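Local coordinates for HD domain-containing protein (Aquifex aeolicus, PDB 2HEK) that is of unproven function but binds zinc and guanosine diphosphate at separate sites and may be a dGTPase, as in related HD-domain proteins, at residues E73-L76 against V77-A80. Sequence-based numbering, arbitrary orientation.
Sequences EKEL and VKLA
With CG anti to the backbone N (chi1 179°) and a bend at chi2 (67°), E75 folds its carboxylate forward along the helix, while K78 sets CG beside its own N (chi1 -78°) and turns at chi3 to bring its ammonium back. The two side chains meet at an i/i+3 salt bridge, E75 OE1 to K78 NZ at 3.3 Å, weak as a hydrogen bond. E75 OE2 lies 3.7 Å from L79 CD2. K74 runs alongside K78, pointing the same way, its CG 3.6 Å from K78 CD; aliphatic stems pack while the ammonium groups stay apart. The main partner of K78 NZ is E63 OE2 on helix 51-69, so two carboxylates share one buried lysine. A methionine in place of K78 would probably leave E63 and E75 without their shared positive charge. K78 N donates to K74 O (2.9 Å), and A80 N to L76 O (2.9 Å). L76 and A80 pack on helix 128-139, V77 on helix 51-69, and V77 and A80 both meet I154 of helix 145-155. E73 O accepts the N-H of V77, and its carboxylate salt-bridges R133. These are the first two turns of an alpha helix, N-capped at E73, with i/i+4 backbone bonds, here opening helix 74-82 within the helical HD domain.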
# COMPACT_ATOMS: atom_id res chain seq x y z
N GLU A 73 8.20 -2.66 -33.26
CA GLU A 73 9.06 -3.80 -33.00
C GLU A 73 9.03 -4.19 -31.53
O GLU A 73 10.07 -4.31 -30.90
CB GLU A 73 10.51 -3.47 -33.41
CG GLU A 73 10.70 -3.02 -34.90
CD GLU A 73 12.16 -3.12 -35.29
OE1 GLU A 73 12.67 -4.26 -35.39
OE2 GLU A 73 12.82 -2.06 -35.43
N LYS A 74 7.83 -4.34 -30.98
CA LYS A 74 7.66 -4.61 -29.54
C LYS A 74 8.36 -5.90 -29.10
O LYS A 74 9.10 -5.91 -28.11
CB LYS A 74 6.17 -4.63 -29.19
CG LYS A 74 5.85 -5.02 -27.72
CD LYS A 74 4.37 -4.77 -27.35
CE LYS A 74 3.40 -5.56 -28.22
NZ LYS A 74 2.02 -5.57 -27.60
N GLU A 75 8.15 -7.00 -29.81
CA GLU A 75 8.71 -8.27 -29.33
C GLU A 75 10.22 -8.21 -29.26
O GLU A 75 10.84 -8.70 -28.32
CB GLU A 75 8.22 -9.47 -30.15
CG GLU A 75 8.82 -10.83 -29.67
CD GLU A 75 8.34 -11.27 -28.27
OE1 GLU A 75 7.47 -10.60 -27.64
OE2 GLU A 75 8.83 -12.32 -27.82
N LEU A 76 10.83 -7.55 -30.24
CA LEU A 76 12.28 -7.56 -30.31
C LEU A 76 12.87 -6.76 -29.15
O LEU A 76 13.86 -7.16 -28.55
CB LEU A 76 12.78 -6.98 -31.65
CG LEU A 76 14.29 -6.93 -31.76
CD1 LEU A 76 14.83 -8.36 -31.91
CD2 LEU A 76 14.71 -6.05 -32.92
N VAL A 77 12.27 -5.59 -28.86
CA VAL A 77 12.78 -4.75 -27.78
C VAL A 77 12.50 -5.44 -26.43
O VAL A 77 13.32 -5.34 -25.53
CB VAL A 77 12.27 -3.28 -27.85
CG1 VAL A 77 10.81 -3.21 -27.59
CG2 VAL A 77 12.98 -2.38 -26.81
N LYS A 78 11.39 -6.17 -26.31
CA LYS A 78 11.08 -6.89 -25.08
C LYS A 78 12.15 -7.93 -24.85
O LYS A 78 12.66 -8.10 -23.71
CB LYS A 78 9.71 -7.59 -25.12
CG LYS A 78 8.51 -6.63 -24.90
CD LYS A 78 7.20 -7.29 -25.34
CE LYS A 78 6.99 -8.69 -24.68
NZ LYS A 78 5.72 -9.35 -25.19
N LEU A 79 12.53 -8.62 -25.92
CA LEU A 79 13.59 -9.62 -25.73
C LEU A 79 14.92 -8.96 -25.44
O LEU A 79 15.70 -9.48 -24.67
CB LEU A 79 13.67 -10.63 -26.91
CG LEU A 79 12.42 -11.49 -27.15
CD1 LEU A 79 12.57 -12.47 -28.36
CD2 LEU A 79 12.01 -12.26 -25.87
N ALA A 80 15.20 -7.80 -26.06
CA ALA A 80 16.43 -7.08 -25.73
C ALA A 80 16.44 -6.73 -24.23
O ALA A 80 17.49 -6.80 -23.57
CB ALA A 80 16.55 -5.79 -26.59